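Local coordinates for N-acetylgalactosaminyltransferase 7 (Homo sapiens, PDB 6IWR), which belongs to the GT-A glycosyltransferases and joins a family 2 glycosyltransferase domain to a ricin-type beta-trefoil lectin domain, at residues 297-301 / 419-424; 491-497 / 534-539; 515-519 / 542-548. All blocks are in the same frame, centred on the assembly; numbering follows the deposited sequence.

Interaction 1: residues 297-301 / 419-424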
loop_
_atom_site.group_PDB
_atom_site.type_symbol
_atom_site.label_atom_id
_atom_site.label_comp_id
_atom_site.label_asym_id
_atom_site.label_seq_id
_atom_site.Cartn_x
_atom_site.Cartn_y
_atom_site.Cartn_z
ATOM N N ASP A 297 19.379 -12.649 1.038
ATOM C CA ASP A 297 19.985 -12.061 -0.151
ATOM C C ASP A 297 21.125 -11.149 0.315
ATOM O O ASP A 297 21.363 -10.997 1.514
ATOM C CB ASP A 297 18.922 -11.350 -1.008
ATOM C CG ASP A 297 18.406 -10.044 -0.383
ATOM O OD1 ASP A 297 19.086 -9.467 0.495
ATOM O OD2 ASP A 297 17.305 -9.578 -0.787
ATOM N N TRP A 298 21.825 -10.510 -0.615
ATOM C CA TRP A 298 23.049 -9.799 -0.264
ATOM C C TRP A 298 22.815 -8.376 0.242
ATOM O O TRP A 298 23.785 -7.669 0.555
ATOM C CB TRP A 298 23.998 -9.852 -1.459
ATOM C CG TRP A 298 24.201 -11.289 -1.747
ATOM C CD1 TRP A 298 23.644 -12.026 -2.759
ATOM C CD2 TRP A 298 24.923 -12.216 -0.933
ATOM N NE1 TRP A 298 24.018 -13.349 -2.646
ATOM C CE2 TRP A 298 24.800 -13.486 -1.530
ATOM C CE3 TRP A 298 25.670 -12.089 0.249
ATOM C CZ2 TRP A 298 25.394 -14.610 -0.999
ATOM C CZ3 TRP A 298 26.278 -13.213 0.771
ATOM C CH2 TRP A 298 26.128 -14.457 0.157
ATOM N N SER A 299 21.559 -7.955 0.351
ATOM C CA SER A 299 21.192 -6.826 1.197
ATOM C C SER A 299 20.887 -7.269 2.618
ATOM O O SER A 299 20.620 -6.423 3.485
ATOM C CB SER A 299 19.988 -6.083 0.616
ATOM O OG SER A 299 19.131 -6.992 -0.035
ATOM N N MET A 300 20.942 -8.579 2.856
ATOM C CA MET A 300 20.714 -9.195 4.156
ATOM C C MET A 300 19.236 -9.183 4.543
ATOM O O MET A 300 18.898 -9.113 5.722
ATOM C CB MET A 300 21.558 -8.550 5.256
ATOM C CG MET A 300 21.682 -9.466 6.461
ATOM S SD MET A 300 22.665 -8.876 7.854
ATOM C CE MET A 300 24.222 -9.691 7.600
ATOM N N LEU A 301 18.349 -9.255 3.559
ATOM C CA LEU A 301 16.948 -9.516 3.829
ATOM C C LEU A 301 16.724 -11.016 3.993
ATOM O O LEU A 301 17.229 -11.830 3.211
ATOM C CB LEU A 301 16.068 -8.977 2.708
ATOM C CG LEU A 301 16.202 -7.467 2.532
ATOM C CD1 LEU A 301 15.218 -7.022 1.474
ATOM C CD2 LEU A 301 16.023 -6.720 3.871
ATOM N N TYR A 419 29.841 -7.781 -1.423
ATOM C CA TYR A 419 28.510 -8.015 -1.979
ATOM C C TYR A 419 27.453 -7.208 -1.231
ATOM O O TYR A 419 26.528 -6.667 -1.846
ATOM C CB TYR A 419 28.189 -9.512 -1.967
ATOM C CG TYR A 419 29.224 -10.303 -2.724
ATOM C CD1 TYR A 419 29.411 -10.082 -4.077
ATOM C CD2 TYR A 419 30.046 -11.220 -2.084
ATOM C CE1 TYR A 419 30.358 -10.749 -4.783
ATOM C CE2 TYR A 419 31.005 -11.910 -2.788
ATOM C CZ TYR A 419 31.153 -11.671 -4.143
ATOM O OH TYR A 419 32.102 -12.342 -4.881
ATOM N N PHE A 420 27.573 -7.096 0.090
ATOM C CA PHE A 420 26.588 -6.321 0.832
ATOM C C PHE A 420 26.637 -4.845 0.434
ATOM O O PHE A 420 25.591 -4.194 0.277
ATOM C CB PHE A 420 26.806 -6.487 2.332
ATOM C CG PHE A 420 25.905 -5.631 3.149
ATOM C CD1 PHE A 420 24.581 -5.990 3.368
ATOM C CD2 PHE A 420 26.363 -4.437 3.664
ATOM C CE1 PHE A 420 23.744 -5.165 4.106
ATOM C CE2 PHE A 420 25.531 -3.612 4.387
ATOM C CZ PHE A 420 24.229 -3.973 4.609
ATOM N N TYR A 421 27.849 -4.306 0.240
ATOM C CA TYR A 421 28.025 -2.904 -0.127
ATOM C C TYR A 421 27.616 -2.604 -1.572
ATOM O O TYR A 421 27.156 -1.487 -1.850
ATOM C CB TYR A 421 29.470 -2.502 0.141
ATOM C CG TYR A 421 29.791 -2.391 1.613
ATOM C CD1 TYR A 421 28.869 -1.837 2.499
ATOM C CD2 TYR A 421 31.008 -2.830 2.118
ATOM C CE1 TYR A 421 29.140 -1.725 3.843
ATOM C CE2 TYR A 421 31.295 -2.728 3.474
ATOM C CZ TYR A 421 30.354 -2.166 4.327
ATOM O OH TYR A 421 30.626 -2.056 5.672
ATOM N N ALA A 422 27.757 -3.569 -2.491
ATOM C CA ALA A 422 27.162 -3.434 -3.818
ATOM C C ALA A 422 25.638 -3.391 -3.753
ATOM O O ALA A 422 25.008 -2.649 -4.520
ATOM C CB ALA A 422 27.603 -4.581 -4.729
ATOM N N SER A 423 25.030 -4.169 -2.849
ATOM C CA SER A 423 23.580 -4.120 -2.705
ATOM C C SER A 423 23.132 -2.844 -2.014
ATOM O O SER A 423 22.107 -2.277 -2.392
ATOM C CB SER A 423 23.076 -5.336 -1.932
ATOM O OG SER A 423 23.505 -6.535 -2.541
ATOM N N ARG A 424 23.877 -2.379 -1.016
ATOM C CA ARG A 424 23.504 -1.197 -0.235
ATOM C C ARG A 424 24.710 -0.273 -0.141
ATOM O O ARG A 424 25.333 -0.134 0.920
ATOM C CB ARG A 424 22.988 -1.600 1.153
ATOM C CG ARG A 424 21.991 -2.738 1.083
ATOM C CD ARG A 424 21.438 -3.139 2.444
ATOM N NE ARG A 424 20.306 -2.280 2.778
ATOM C CZ ARG A 424 19.114 -2.726 3.152
ATOM N NH1 ARG A 424 18.902 -4.041 3.284
ATOM N NH2 ARG A 424 18.154 -1.846 3.414
#
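Ser299, which presents its carbonyl to Arg424 across the contact, is held in place by Asp297 OD1, an oxygen gripped by three donors: Ser299 N, Ser299 OG and Leu301 N. Each lies out of the carboxylate plane, Ser299 N and OG on one face and Leu301 N on the other. The Ser299 N bond, 2.9 Å to Asp297 OD1, makes an Asx turn that overlies the type I turn from Asp297 to Met300. Arg424 NH1 donates to Ser299 O at 2.9 Å, 151° at the hydrogen. The acceptor lies near the guanidinium plane, while the donor sits tilted from the carbonyl plane. A bend at chi3 (85°) carries Arg424 back over the turn, with its CD 3.8 Å from Ser299 CB. Trp298 O takes a CA-H...O contact from Phe420 CA at 3.1 Å. With CG anti to the backbone N (chi1 175°), the Phe420 ring has Ser299 O at its edge and CE1 4.2 Å from Met300 CB. Trp298 NE1 is engaged by Tyr465 O. The turn, part of the glycosyltransferase family 2 region, links strands 292-296 and 302-306 and rests against the end of helix 417-423, while Met300 reaches helices 355-365 and 400-412.

Interaction 2: residues 491-497 / 534-539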
loop_
_atom_site.group_PDB
_atom_site.type_symbol
_atom_site.label_atom_id
_atom_site.label_comp_id
_atom_site.label_asym_id
_atom_site.label_seq_id
_atom_site.Cartn_x
_atom_site.Cartn_y
_atom_site.Cartn_z
ATOM N N LYS A 491 7.093 3.475 -6.365
ATOM C CA LYS A 491 6.470 2.563 -7.319
ATOM C C LYS A 491 7.299 1.297 -7.477
ATOM O O LYS A 491 8.529 1.325 -7.423
ATOM C CB LYS A 491 6.317 3.229 -8.683
ATOM C CG LYS A 491 4.915 3.665 -9.048
ATOM C CD LYS A 491 4.735 5.156 -8.848
ATOM C CE LYS A 491 4.726 5.925 -10.161
ATOM N NZ LYS A 491 3.435 5.794 -10.871
ATOM N N THR A 492 6.617 0.175 -7.678
ATOM C CA THR A 492 7.275 -1.101 -7.930
ATOM C C THR A 492 6.611 -1.807 -9.107
ATOM O O THR A 492 5.580 -1.368 -9.624
ATOM C CB THR A 492 7.213 -2.032 -6.725
ATOM O OG1 THR A 492 5.852 -2.091 -6.277
ATOM C CG2 THR A 492 8.127 -1.545 -5.612
ATOM N N ASN A 493 7.253 -2.893 -9.541
ATOM C CA ASN A 493 6.668 -3.916 -10.412
ATOM C C ASN A 493 5.726 -3.336 -11.458
ATOM O O ASN A 493 4.539 -3.655 -11.511
ATOM C CB ASN A 493 5.955 -4.975 -9.576
ATOM C CG ASN A 493 6.919 -5.772 -8.722
ATOM O OD1 ASN A 493 8.014 -6.117 -9.174
ATOM N ND2 ASN A 493 6.536 -6.050 -7.478
ATOM N N GLY A 494 6.269 -2.499 -12.329
ATOM C CA GLY A 494 5.511 -1.977 -13.444
ATOM C C GLY A 494 5.263 -0.487 -13.413
ATOM O O GLY A 494 4.987 0.093 -14.474
ATOM N N GLY A 495 5.339 0.164 -12.250
ATOM C CA GLY A 495 5.079 1.589 -12.152
ATOM C C GLY A 495 6.085 2.403 -12.936
ATOM O O GLY A 495 7.157 1.934 -13.318
ATOM N N PHE A 496 5.727 3.659 -13.188
ATOM C CA PHE A 496 6.570 4.561 -13.963
ATOM C C PHE A 496 7.260 5.575 -13.063
ATOM O O PHE A 496 6.618 6.239 -12.244
ATOM C CB PHE A 496 5.771 5.283 -15.037
ATOM C CG PHE A 496 5.249 4.379 -16.079
ATOM C CD1 PHE A 496 6.125 3.626 -16.842
ATOM C CD2 PHE A 496 3.886 4.271 -16.302
ATOM C CE1 PHE A 496 5.652 2.773 -17.821
ATOM C CE2 PHE A 496 3.395 3.418 -17.280
ATOM C CZ PHE A 496 4.279 2.665 -18.040
ATOM N N VAL A 497 8.561 5.682 -13.233
ATOM C CA VAL A 497 9.400 6.573 -12.452
ATOM C C VAL A 497 9.144 7.997 -12.910
ATOM O O VAL A 497 8.848 8.234 -14.082
ATOM C CB VAL A 497 10.871 6.140 -12.624
ATOM C CG1 VAL A 497 11.696 7.161 -13.382
ATOM C CG2 VAL A 497 11.486 5.749 -11.304
ATOM N N LYS A 534 8.429 5.933 -21.690
ATOM C CA LYS A 534 8.526 6.054 -20.248
ATOM C C LYS A 534 9.486 5.013 -19.699
ATOM O O LYS A 534 9.700 3.943 -20.284
ATOM C CB LYS A 534 7.172 5.876 -19.579
ATOM C CG LYS A 534 6.160 6.924 -19.890
ATOM C CD LYS A 534 4.776 6.287 -19.910
ATOM C CE LYS A 534 3.800 6.955 -18.961
ATOM N NZ LYS A 534 2.513 7.248 -19.661
ATOM N N VAL A 535 10.062 5.352 -18.552
ATOM C CA VAL A 535 10.944 4.478 -17.805
ATOM C C VAL A 535 10.144 3.860 -16.679
ATOM O O VAL A 535 9.545 4.566 -15.858
ATOM C CB VAL A 535 12.150 5.253 -17.268
ATOM C CG1 VAL A 535 13.054 4.345 -16.467
ATOM C CG2 VAL A 535 12.865 5.873 -18.422
ATOM N N MET A 536 10.149 2.546 -16.638
ATOM C CA MET A 536 9.355 1.754 -15.729
ATOM C C MET A 536 10.283 1.100 -14.712
ATOM O O MET A 536 11.484 0.962 -14.949
ATOM C CB MET A 536 8.581 0.724 -16.553
ATOM C CG MET A 536 7.587 -0.164 -15.838
ATOM S SD MET A 536 7.038 -1.421 -17.015
ATOM C CE MET A 536 8.608 -1.836 -17.775
ATOM N N ILE A 537 9.718 0.726 -13.566
ATOM C CA ILE A 537 10.413 0.023 -12.489
ATOM C C ILE A 537 9.782 -1.359 -12.352
ATOM O O ILE A 537 8.559 -1.462 -12.202
ATOM C CB ILE A 537 10.288 0.785 -11.161
ATOM C CG1 ILE A 537 11.509 1.599 -10.859
ATOM C CG2 ILE A 537 10.223 -0.175 -10.001
ATOM C CD1 ILE A 537 11.807 1.560 -9.373
ATOM N N THR A 538 10.593 -2.421 -12.391
ATOM C CA THR A 538 10.044 -3.766 -12.210
ATOM C C THR A 538 11.008 -4.634 -11.443
ATOM O O THR A 538 12.150 -4.254 -11.182
ATOM C CB THR A 538 9.765 -4.519 -13.515
ATOM O OG1 THR A 538 9.979 -3.667 -14.644
ATOM C CG2 THR A 538 8.352 -5.058 -13.516
ATOM N N HIS A 539 10.547 -5.846 -11.152
ATOM C CA HIS A 539 11.413 -6.831 -10.537
ATOM C C HIS A 539 12.473 -7.310 -11.529
ATOM O O HIS A 539 12.230 -7.449 -12.735
ATOM C CB HIS A 539 10.614 -8.017 -10.005
ATOM C CG HIS A 539 11.458 -8.997 -9.256
ATOM N ND1 HIS A 539 11.607 -10.310 -9.649
ATOM C CD2 HIS A 539 12.250 -8.837 -8.168
ATOM C CE1 HIS A 539 12.431 -10.924 -8.817
ATOM N NE2 HIS A 539 12.837 -10.052 -7.912
#
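Phe496 and Met536 face each other as a non-hydrogen-bonded antiparallel pair, and three kinds of interaction build outward from them. The first is backbone hydrogen bonding. Ile537 N donates to Gly495 O at 2.8 Å, and Val497 N to Val535 O at 3.0 Å, each donor nearly in line with its carbonyl. A third bond, from Gly494 N to Ile537 O, lies in the carbonyl plane and ties in the type I' turn from Thr492 to Gly495, whose own closing bond runs from Gly495 N to Thr492 O. Gly494 takes up a positive phi of 115° in this turn.

The second kind gathers round the Phe496 ring. Lys534 crosses it at about a right angle and sets CD 4.0 Å above the ring centre, a CH-pi contact made with the aliphatic part of the lysine. Gly494 O sits over the opposite face, and Val535 O lies at the edge. Met536 adds an oblique Met-aromatic contact, SD being 5.4 Å from the Phe496 centroid. Its CB is 3.8 Å from Phe496 CE1; CG, anti to the backbone N (chi1 -175°), carries the chain toward the Gly494 carbonyl, the two side chains crossing obliquely.

The third is packing of the branched aliphatic side chains. Val497 CG2 meets Ile537 CG1 at 4.2 Å, the two side chains crossing, while Ile537 CG2 lies against the backbone of Lys491 and Thr492. Behind this contact strand 534-539 pairs with strand 524-529 through Met536 and Thr527, and Val497 and Val535 both touch Val575 of strand 575-578, within the beta-trefoil lectin domain.

Interaction 3: residues 515-519 / 542-548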
loop_
_atom_site.group_PDB
_atom_site.type_symbol
_atom_site.label_atom_id
_atom_site.label_comp_id
_atom_site.label_asym_id
_atom_site.label_seq_id
_atom_site.Cartn_x
_atom_site.Cartn_y
_atom_site.Cartn_z
ATOM N N GLU A 515 27.843 -2.867 -12.914
ATOM C CA GLU A 515 28.733 -3.278 -13.994
ATOM C C GLU A 515 28.017 -4.148 -15.019
ATOM O O GLU A 515 28.548 -4.353 -16.116
ATOM C CB GLU A 515 29.941 -4.036 -13.464
ATOM C CG GLU A 515 30.996 -3.169 -12.808
ATOM C CD GLU A 515 32.234 -3.969 -12.442
ATOM O OE1 GLU A 515 32.180 -5.219 -12.543
ATOM O OE2 GLU A 515 33.257 -3.352 -12.073
ATOM N N ALA A 516 26.838 -4.679 -14.689
ATOM C CA ALA A 516 26.041 -5.430 -15.648
ATOM C C ALA A 516 25.087 -4.538 -16.426
ATOM O O ALA A 516 24.240 -5.041 -17.174
ATOM C CB ALA A 516 25.261 -6.540 -14.949
ATOM N N ASN A 517 25.203 -3.224 -16.270
ATOM C CA ASN A 517 24.346 -2.301 -16.983
ATOM C C ASN A 517 22.916 -2.314 -16.439
ATOM O O ASN A 517 21.963 -2.033 -17.167
ATOM C CB ASN A 517 24.379 -2.616 -18.480
ATOM C CG ASN A 517 25.764 -2.412 -19.080
ATOM O OD1 ASN A 517 26.280 -1.303 -19.072
ATOM N ND2 ASN A 517 26.361 -3.468 -19.611
ATOM N N GLN A 518 22.735 -2.633 -15.157
ATOM C CA GLN A 518 21.413 -2.582 -14.551
ATOM C C GLN A 518 21.284 -1.309 -13.722
ATOM O O GLN A 518 22.177 -0.979 -12.937
ATOM C CB GLN A 518 21.148 -3.826 -13.697
ATOM C CG GLN A 518 21.397 -5.164 -14.420
ATOM C CD GLN A 518 21.060 -6.397 -13.560
ATOM O OE1 GLN A 518 21.659 -6.628 -12.503
ATOM N NE2 GLN A 518 20.095 -7.194 -14.026
ATOM N N LEU A 519 20.189 -0.577 -13.937
ATOM C CA LEU A 519 19.849 0.601 -13.148
ATOM C C LEU A 519 18.836 0.177 -12.087
ATOM O O LEU A 519 17.675 -0.108 -12.409
ATOM C CB LEU A 519 19.272 1.701 -14.033
ATOM C CG LEU A 519 19.824 3.121 -13.904
ATOM C CD1 LEU A 519 18.847 4.075 -14.533
ATOM C CD2 LEU A 519 20.109 3.508 -12.458
ATOM N N LEU A 542 19.132 -11.642 -12.639
ATOM C CA LEU A 542 20.542 -11.355 -12.889
ATOM C C LEU A 542 20.838 -10.865 -14.308
ATOM O O LEU A 542 21.729 -10.024 -14.503
ATOM C CB LEU A 542 21.393 -12.581 -12.576
ATOM C CG LEU A 542 22.562 -12.148 -11.688
ATOM C CD1 LEU A 542 23.824 -12.863 -12.143
ATOM C CD2 LEU A 542 22.758 -10.613 -11.718
ATOM N N ASN A 543 20.127 -11.355 -15.313
ATOM C CA ASN A 543 20.484 -10.980 -16.675
ATOM C C ASN A 543 19.362 -10.241 -17.378
ATOM O O ASN A 543 19.297 -10.217 -18.616
ATOM C CB ASN A 543 20.909 -12.221 -17.448
ATOM C CG ASN A 543 22.023 -12.944 -16.752
ATOM O OD1 ASN A 543 22.056 -14.170 -16.715
ATOM N ND2 ASN A 543 22.939 -12.180 -16.160
ATOM N N GLU A 544 18.495 -9.612 -16.604
ATOM C CA GLU A 544 17.313 -8.953 -17.117
ATOM C C GLU A 544 17.532 -7.451 -17.091
ATOM O O GLU A 544 18.033 -6.911 -16.103
ATOM C CB GLU A 544 16.085 -9.343 -16.292
ATOM C CG GLU A 544 15.052 -10.139 -17.077
ATOM C CD GLU A 544 13.907 -10.636 -16.203
ATOM O OE1 GLU A 544 14.099 -10.719 -14.962
ATOM O OE2 GLU A 544 12.818 -10.928 -16.762
ATOM N N PHE A 545 17.187 -6.788 -18.189
ATOM C CA PHE A 545 17.258 -5.335 -18.264
ATOM C C PHE A 545 18.691 -4.819 -18.103
ATOM O O PHE A 545 18.915 -3.751 -17.528
ATOM C CB PHE A 545 16.339 -4.713 -17.219
ATOM C CG PHE A 545 14.991 -5.344 -17.158
ATOM C CD1 PHE A 545 14.215 -5.434 -18.289
ATOM C CD2 PHE A 545 14.496 -5.859 -15.965
ATOM C CE1 PHE A 545 12.967 -6.015 -18.233
ATOM C CE2 PHE A 545 13.246 -6.450 -15.905
ATOM C CZ PHE A 545 12.485 -6.521 -17.037
ATOM N N LYS A 546 19.674 -5.590 -18.594
ATOM C CA LYS A 546 21.055 -5.115 -18.676
ATOM C C LYS A 546 21.160 -4.038 -19.748
ATOM O O LYS A 546 21.800 -4.254 -20.777
ATOM C CB LYS A 546 22.016 -6.265 -18.995
ATOM C CG LYS A 546 22.022 -7.400 -17.977
ATOM C CD LYS A 546 22.229 -8.760 -18.659
ATOM C CE LYS A 546 23.590 -9.367 -18.377
ATOM N NZ LYS A 546 24.698 -8.410 -18.647
ATOM N N GLU A 547 20.552 -2.872 -19.534
ATOM C CA GLU A 547 20.285 -2.043 -20.700
ATOM C C GLU A 547 20.623 -0.557 -20.529
ATOM O O GLU A 547 20.116 0.271 -21.295
ATOM C CB GLU A 547 18.816 -2.224 -21.094
ATOM C CG GLU A 547 17.841 -1.794 -20.018
ATOM C CD GLU A 547 16.393 -1.924 -20.457
ATOM O OE1 GLU A 547 15.898 -3.071 -20.588
ATOM O OE2 GLU A 547 15.757 -0.874 -20.695
ATOM N N TRP A 548 21.492 -0.190 -19.590
ATOM C CA TRP A 548 21.865 1.204 -19.374
ATOM C C TRP A 548 23.379 1.325 -19.313
ATOM O O TRP A 548 24.068 0.445 -18.792
ATOM C CB TRP A 548 21.255 1.780 -18.063
ATOM C CG TRP A 548 19.766 1.742 -18.008
ATOM C CD1 TRP A 548 18.994 0.786 -17.410
ATOM C CD2 TRP A 548 18.855 2.685 -18.601
ATOM N NE1 TRP A 548 17.656 1.078 -17.579
ATOM C CE2 TRP A 548 17.536 2.235 -18.305
ATOM C CE3 TRP A 548 19.022 3.868 -19.338
ATOM C CZ2 TRP A 548 16.387 2.919 -18.733
ATOM C CZ3 TRP A 548 17.880 4.558 -19.763
ATOM C CH2 TRP A 548 16.574 4.074 -19.455
#
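Asn517 and Trp548 meet in the closely packed half of this contact between two loops of the ricin-type beta-trefoil lectin domain. Asn517 O accepts from Trp548 N at 3.1 Å, with the donor tilted 21° from the carbonyl plane, and also takes a weak bond from Glu547 N. Glu547 N closes, weakly, the inverse gamma turn centred on Lys546 by bonding Phe545 O, and Trp548 N comes next. Beside them Leu519 lies across the indole: its CD1 is 4.2 Å from the centroid of the five-membered ring and almost on the ring normal, a CH-pi contact over the face, while Leu519 CB is 3.5 Å from Trp548 CD1. Trp548 NE1 is occupied by Leu526 O, so the indole is held at its polar edge too. Gln518, also buried, sends its side chain the other way. CG lies anti to the carbonyl carbon (chi1 -52°), and the extended chain places NE2 2.9 Å from Glu544 O, with that oxygen close to the amide plane; Asn541 O is a second, weak partner.

The looser side is made by Lys546 and Leu542, both exposed, with Ala516. Lys546 lays its aliphatic chain beside Ala516 O and ends with NZ 4.2 Å from Ala516 CB, and Leu542 CD2 merely comes to 4.2 Å of Gln518 OE1. No hydrogen bond crosses the contact on this side.

The chemistry therefore divides along the chain: main-chain carbonyls receive the bonds, one buried glutamine amide supplies a donor, and apolar contact with the tryptophan packs the loops together where they run into strands 519-521 and 548-551.

Overall arrangement
The three contacts follow the chain from the glycosyltransferase domain into the lectin domain. Interaction 1 precedes the others in sequence, and its nearest atoms stay about 8 Å from both; its centre is 17 Å from that of interaction 3 and 21 Å from that of interaction 2. Ala422 O bonds to Asn471 ND2, and weakly to Arg512 NE on strand 511-514, the strand that leads into 515-519. Interactions 2 and 3 alternate along the chain and touch, with centres 15 Å apart: His539 O is 3.5 Å from Phe545 CE2, and Val535 CG2 is 4.3 Å from Trp548 CH2. The manganese ion takes no part in any of the three.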